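Local coordinates for protein probable porin (Pseudomonas aeruginosa, PDB 4FSP) that probably forms a beta-barrel channel of the OprD porin family through which small solutes cross the outer membrane, at residues T66-G78 and D104-S117. Sequence-based numbering, arbitrary orientation.
Sequences TLGVGLDLLGKLG and DYARLDATAKLRLS. With C8E ((hydroxyethyloxy)tri(ethyloxy)octane), chain H; C8E ((hydroxyethyloxy)tri(ethyloxy)octane), chain D.
Lys113 reaches across to Asp72 and joins it in a salt bridge, NZ to OD1 at 2.7 Å. The bond uses the syn lone pair of OD1, and the two side chains cross at about a right angle. Chi1 of 59° turns Lys113 CG over the backbone of Gly70, 3.5 Å from Gly70 CA, where there is no side chain. The extended chain beyond takes NZ to Asp72. A water donates to Asp72 OD2 and accepts a weak bond from NZ. Lys113 NZ also bonds to Ser60 O, so it has two firm partners and a weak one.

The face with Val69, Leu73, Ala110 and Leu114 is apolar. Leu114 lies alongside Val69, CD2 to CG2 at 3.6 Å, and Leu73 CD2 rests 3.8 Å from Ala110 CB. Two detergent molecules lie on this face, one with C3 3.5 Å from Val69 CG2, the other near Gly75 and Leu77.

Strands 67-78 and 105-116 run antiparallel, joined by paired backbone hydrogen bonds from Gly68 with Arg115 to Lys76 with Arg107. Strand 47-59 continues the barrel wall beyond 67-78. Charged groups on one face and detergent on the other fit a porin wall between the barrel interior and the membrane.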
loop_
_atom_site.group_PDB
_atom_site.type_symbol
_atom_site.label_atom_id
_atom_site.label_comp_id
_atom_site.label_asym_id
_atom_site.label_seq_id
_atom_site.Cartn_x
_atom_site.Cartn_y
_atom_site.Cartn_z
ATOM N N THR A 66 28.069 -18.851 0.024
ATOM C CA THR A 66 27.988 -17.534 -0.590
ATOM C C THR A 66 26.612 -17.331 -1.214
ATOM O O THR A 66 26.115 -16.216 -1.268
ATOM C CB THR A 66 29.141 -17.280 -1.586
ATOM O OG1 THR A 66 28.618 -16.732 -2.795
ATOM C CG2 THR A 66 29.860 -18.559 -1.916
ATOM N N LEU A 67 25.996 -18.413 -1.671
ATOM C CA LEU A 67 24.581 -18.382 -2.041
ATOM C C LEU A 67 23.738 -19.009 -0.911
ATOM O O LEU A 67 23.781 -20.227 -0.662
ATOM C CB LEU A 67 24.347 -19.129 -3.367
ATOM C CG LEU A 67 22.869 -19.215 -3.785
ATOM C CD1 LEU A 67 22.326 -17.835 -4.053
ATOM C CD2 LEU A 67 22.708 -20.090 -5.016
ATOM N N GLY A 68 22.983 -18.179 -0.213
ATOM C CA GLY A 68 22.205 -18.655 0.918
ATOM C C GLY A 68 20.755 -18.888 0.553
ATOM O O GLY A 68 20.176 -18.141 -0.255
ATOM N N VAL A 69 20.170 -19.931 1.138
ATOM C CA VAL A 69 18.782 -20.292 0.863
ATOM C C VAL A 69 17.933 -20.123 2.119
ATOM O O VAL A 69 18.372 -20.449 3.232
ATOM C CB VAL A 69 18.678 -21.760 0.371
ATOM C CG1 VAL A 69 17.262 -22.063 -0.073
ATOM C CG2 VAL A 69 19.646 -22.000 -0.770
ATOM N N GLY A 70 16.717 -19.615 1.953
ATOM C CA GLY A 70 15.821 -19.449 3.088
ATOM C C GLY A 70 14.361 -19.710 2.765
ATOM O O GLY A 70 13.992 -19.948 1.608
ATOM N N LEU A 71 13.523 -19.665 3.797
ATOM C CA LEU A 71 12.099 -19.936 3.646
ATOM C C LEU A 71 11.271 -19.042 4.564
ATOM O O LEU A 71 11.526 -18.993 5.772
ATOM C CB LEU A 71 11.823 -21.400 3.974
ATOM C CG LEU A 71 10.346 -21.815 4.025
ATOM C CD1 LEU A 71 9.710 -21.696 2.652
ATOM C CD2 LEU A 71 10.207 -23.245 4.542
ATOM N N ASP A 72 10.309 -18.315 3.992
ATOM C CA ASP A 72 9.297 -17.610 4.783
ATOM C C ASP A 72 7.978 -18.353 4.666
ATOM O O ASP A 72 7.678 -18.976 3.624
ATOM C CB ASP A 72 9.086 -16.154 4.319
ATOM C CG ASP A 72 10.343 -15.320 4.416
ATOM O OD1 ASP A 72 11.269 -15.738 5.148
ATOM O OD2 ASP A 72 10.412 -14.242 3.768
ATOM N N LEU A 73 7.187 -18.273 5.731
ATOM C CA LEU A 73 5.885 -18.917 5.766
ATOM C C LEU A 73 4.855 -17.972 6.353
ATOM O O LEU A 73 5.084 -17.360 7.402
ATOM C CB LEU A 73 5.940 -20.185 6.621
ATOM C CG LEU A 73 6.570 -21.407 5.963
ATOM C CD1 LEU A 73 6.694 -22.543 6.967
ATOM C CD2 LEU A 73 5.688 -21.815 4.810
ATOM N N LEU A 74 3.717 -17.857 5.676
ATOM C CA LEU A 74 2.591 -17.101 6.197
ATOM C C LEU A 74 1.397 -18.026 6.421
ATOM O O LEU A 74 0.816 -18.554 5.468
ATOM C CB LEU A 74 2.204 -15.977 5.237
ATOM C CG LEU A 74 2.840 -14.594 5.424
ATOM C CD1 LEU A 74 2.272 -13.593 4.412
ATOM C CD2 LEU A 74 2.645 -14.082 6.846
ATOM N N GLY A 75 1.042 -18.231 7.683
ATOM C CA GLY A 75 -0.135 -19.010 8.015
ATOM C C GLY A 75 -1.248 -18.070 8.435
ATOM O O GLY A 75 -1.087 -17.276 9.373
ATOM N N LYS A 76 -2.374 -18.140 7.734
ATOM C CA LYS A 76 -3.499 -17.266 8.036
ATOM C C LYS A 76 -4.759 -18.063 8.353
ATOM O O LYS A 76 -5.120 -18.998 7.631
ATOM C CB LYS A 76 -3.757 -16.308 6.870
ATOM C CG LYS A 76 -2.525 -15.506 6.476
ATOM C CD LYS A 76 -2.475 -15.219 4.984
ATOM C CE LYS A 76 -3.540 -14.232 4.575
ATOM N NZ LYS A 76 -3.320 -13.804 3.167
ATOM N N LEU A 77 -5.417 -17.695 9.444
ATOM C CA LEU A 77 -6.742 -18.220 9.740
ATOM C C LEU A 77 -7.731 -17.066 9.938
ATOM O O LEU A 77 -7.461 -16.122 10.689
ATOM C CB LEU A 77 -6.708 -19.130 10.971
ATOM C CG LEU A 77 -8.036 -19.804 11.329
ATOM C CD1 LEU A 77 -8.460 -20.762 10.224
ATOM C CD2 LEU A 77 -7.937 -20.535 12.663
ATOM N N GLY A 78 -8.862 -17.135 9.244
ATOM C CA GLY A 78 -9.898 -16.123 9.363
ATOM C C GLY A 78 -11.264 -16.726 9.656
ATOM O O GLY A 78 -11.685 -17.685 9.002
ATOM N N ASP A 104 -14.901 -19.914 7.772
ATOM C CA ASP A 104 -13.559 -20.363 8.122
ATOM C C ASP A 104 -12.614 -20.192 6.937
ATOM O O ASP A 104 -12.715 -20.907 5.940
ATOM C CB ASP A 104 -13.572 -21.827 8.577
ATOM C CG ASP A 104 -12.305 -22.215 9.323
ATOM O OD1 ASP A 104 -11.872 -21.433 10.196
ATOM O OD2 ASP A 104 -11.739 -23.294 9.035
ATOM N N TYR A 105 -11.696 -19.238 7.064
ATOM C CA TYR A 105 -10.706 -18.934 6.035
ATOM C C TYR A 105 -9.328 -19.425 6.479
ATOM O O TYR A 105 -8.856 -19.082 7.567
ATOM C CB TYR A 105 -10.681 -17.424 5.788
ATOM C CG TYR A 105 -9.625 -16.942 4.822
ATOM C CD1 TYR A 105 -8.506 -16.255 5.276
ATOM C CD2 TYR A 105 -9.754 -17.155 3.457
ATOM C CE1 TYR A 105 -7.542 -15.801 4.399
ATOM C CE2 TYR A 105 -8.794 -16.705 2.571
ATOM C CZ TYR A 105 -7.689 -16.029 3.046
ATOM O OH TYR A 105 -6.726 -15.582 2.167
ATOM N N ALA A 106 -8.681 -20.233 5.647
ATOM C CA ALA A 106 -7.404 -20.825 6.041
ATOM C C ALA A 106 -6.421 -20.871 4.888
ATOM O O ALA A 106 -6.733 -21.359 3.798
ATOM C CB ALA A 106 -7.613 -22.214 6.619
ATOM N N ARG A 107 -5.218 -20.378 5.129
ATOM C CA ARG A 107 -4.258 -20.324 4.049
ATOM C C ARG A 107 -2.798 -20.398 4.492
ATOM O O ARG A 107 -2.412 -19.849 5.530
ATOM C CB ARG A 107 -4.503 -19.056 3.236
ATOM C CG ARG A 107 -4.221 -19.243 1.775
ATOM C CD ARG A 107 -4.956 -18.231 0.932
ATOM N NE ARG A 107 -4.351 -18.178 -0.389
ATOM C CZ ARG A 107 -3.266 -17.466 -0.661
ATOM N NH1 ARG A 107 -2.704 -16.740 0.296
ATOM N NH2 ARG A 107 -2.755 -17.462 -1.885
ATOM N N LEU A 108 -1.985 -21.058 3.676
ATOM C CA LEU A 108 -0.563 -21.167 3.950
ATOM C C LEU A 108 0.220 -20.679 2.739
ATOM O O LEU A 108 0.092 -21.238 1.654
ATOM C CB LEU A 108 -0.204 -22.624 4.244
ATOM C CG LEU A 108 0.686 -22.887 5.460
ATOM C CD1 LEU A 108 1.191 -24.330 5.454
ATOM C CD2 LEU A 108 1.843 -21.904 5.496
ATOM N N ASP A 109 1.023 -19.635 2.911
ATOM C CA ASP A 109 1.852 -19.156 1.797
ATOM C C ASP A 109 3.342 -19.283 2.067
ATOM O O ASP A 109 3.853 -18.746 3.052
ATOM C CB ASP A 109 1.521 -17.713 1.445
ATOM C CG ASP A 109 0.185 -17.582 0.760
ATOM O OD1 ASP A 109 0.056 -18.078 -0.373
ATOM O OD2 ASP A 109 -0.738 -16.978 1.348
ATOM N N ALA A 110 4.025 -19.990 1.173
ATOM C CA ALA A 110 5.450 -20.239 1.298
ATOM C C ALA A 110 6.221 -19.338 0.351
ATOM O O ALA A 110 5.756 -19.022 -0.744
ATOM C CB ALA A 110 5.769 -21.698 0.994
ATOM N N THR A 111 7.419 -18.949 0.766
ATOM C CA THR A 111 8.289 -18.159 -0.084
ATOM C C THR A 111 9.718 -18.664 0.059
ATOM O O THR A 111 10.282 -18.640 1.157
ATOM C CB THR A 111 8.227 -16.657 0.301
ATOM O OG1 THR A 111 6.862 -16.216 0.303
ATOM C CG2 THR A 111 9.046 -15.800 -0.680
ATOM N N ALA A 112 10.293 -19.154 -1.036
ATOM C CA ALA A 112 11.715 -19.447 -1.055
ATOM C C ALA A 112 12.478 -18.126 -1.211
ATOM O O ALA A 112 12.053 -17.208 -1.947
ATOM C CB ALA A 112 12.061 -20.400 -2.190
ATOM N N LYS A 113 13.591 -18.009 -0.499
ATOM C CA LYS A 113 14.429 -16.835 -0.658
ATOM C C LYS A 113 15.888 -17.222 -0.895
ATOM O O LYS A 113 16.442 -18.074 -0.199
ATOM C CB LYS A 113 14.255 -15.850 0.506
ATOM C CG LYS A 113 14.585 -16.401 1.884
ATOM C CD LYS A 113 14.069 -15.487 3.013
ATOM C CE LYS A 113 14.453 -16.065 4.375
ATOM N NZ LYS A 113 13.924 -15.276 5.541
ATOM N N LEU A 114 16.479 -16.615 -1.925
ATOM C CA LEU A 114 17.886 -16.803 -2.235
ATOM C C LEU A 114 18.631 -15.483 -2.082
ATOM O O LEU A 114 18.153 -14.411 -2.472
ATOM C CB LEU A 114 18.091 -17.335 -3.647
ATOM C CG LEU A 114 17.579 -18.725 -4.042
ATOM C CD1 LEU A 114 17.782 -18.905 -5.538
ATOM C CD2 LEU A 114 18.318 -19.811 -3.304
ATOM N N ARG A 115 19.830 -15.590 -1.538
ATOM C CA ARG A 115 20.599 -14.442 -1.147
ATOM C C ARG A 115 22.035 -14.636 -1.657
ATOM O O ARG A 115 22.668 -15.671 -1.413
ATOM C CB ARG A 115 20.519 -14.352 0.371
ATOM C CG ARG A 115 21.033 -13.116 0.966
ATOM C CD ARG A 115 19.979 -12.115 1.429
ATOM N NE ARG A 115 20.740 -10.871 1.599
ATOM C CZ ARG A 115 21.221 -10.418 2.750
ATOM N NH1 ARG A 115 20.933 -11.047 3.885
ATOM N NH2 ARG A 115 21.952 -9.303 2.767
ATOM N N LEU A 116 22.525 -13.646 -2.401
ATOM C CA LEU A 116 23.862 -13.682 -2.998
ATOM C C LEU A 116 24.365 -12.246 -3.110
ATOM O O LEU A 116 23.637 -11.368 -3.608
ATOM C CB LEU A 116 23.814 -14.314 -4.393
ATOM C CG LEU A 116 25.112 -14.244 -5.197
ATOM C CD1 LEU A 116 26.203 -14.995 -4.460
ATOM C CD2 LEU A 116 24.922 -14.812 -6.600
ATOM N N SER A 117 25.591 -12.003 -2.647
ATOM C CA SER A 117 26.148 -10.652 -2.607
ATOM C C SER A 117 25.139 -9.657 -2.011
ATOM O O SER A 117 24.650 -9.855 -0.892
ATOM C CB SER A 117 26.585 -10.225 -4.017
ATOM O OG SER A 117 27.457 -9.113 -3.948
HETATM C C2 C8E H . -6.203 -26.135 2.439
HETATM C C3 C8E H . -5.967 -25.059 3.488
HETATM C C4 C8E H . -4.493 -24.990 3.851
HETATM C C5 C8E H . -4.292 -25.063 5.358
HETATM C C6 C8E H . -3.988 -23.680 5.925
HETATM C C7 C8E H . -3.564 -23.749 7.390
HETATM C C8 C8E H . -2.856 -22.470 7.825
HETATM O O9 C8E H . -3.435 -21.961 9.010
HETATM C C10 C8E H . -2.473 -21.513 9.937
HETATM C C11 C8E H . -3.121 -20.516 10.893
HETATM O O12 C8E H . -2.259 -20.385 11.999
HETATM C C13 C8E H . -2.599 -19.365 12.907
HETATM C C14 C8E H . -2.014 -19.777 14.256
HETATM C C1 C8E D . 17.620 -23.928 -4.553
HETATM C C2 C8E D . 19.068 -23.873 -5.035
HETATM C C3 C8E D . 20.013 -23.598 -3.876
HETATM C C4 C8E D . 21.241 -24.498 -3.936
HETATM C C5 C8E D . 22.293 -24.079 -2.915
HETATM C C6 C8E D . 23.690 -24.154 -3.518
HETATM C C7 C8E D . 24.699 -23.348 -2.710
HETATM C C8 C8E D . 25.056 -24.035 -1.396
HETATM O O9 C8E D . 26.463 -24.084 -1.275
HETATM C C10 C8E D . 27.057 -22.806 -1.390
HETATM O O HOH W 1 27.203 -13.745 -1.189
HETATM O O HOH W 2 11.996 -12.578 4.701
#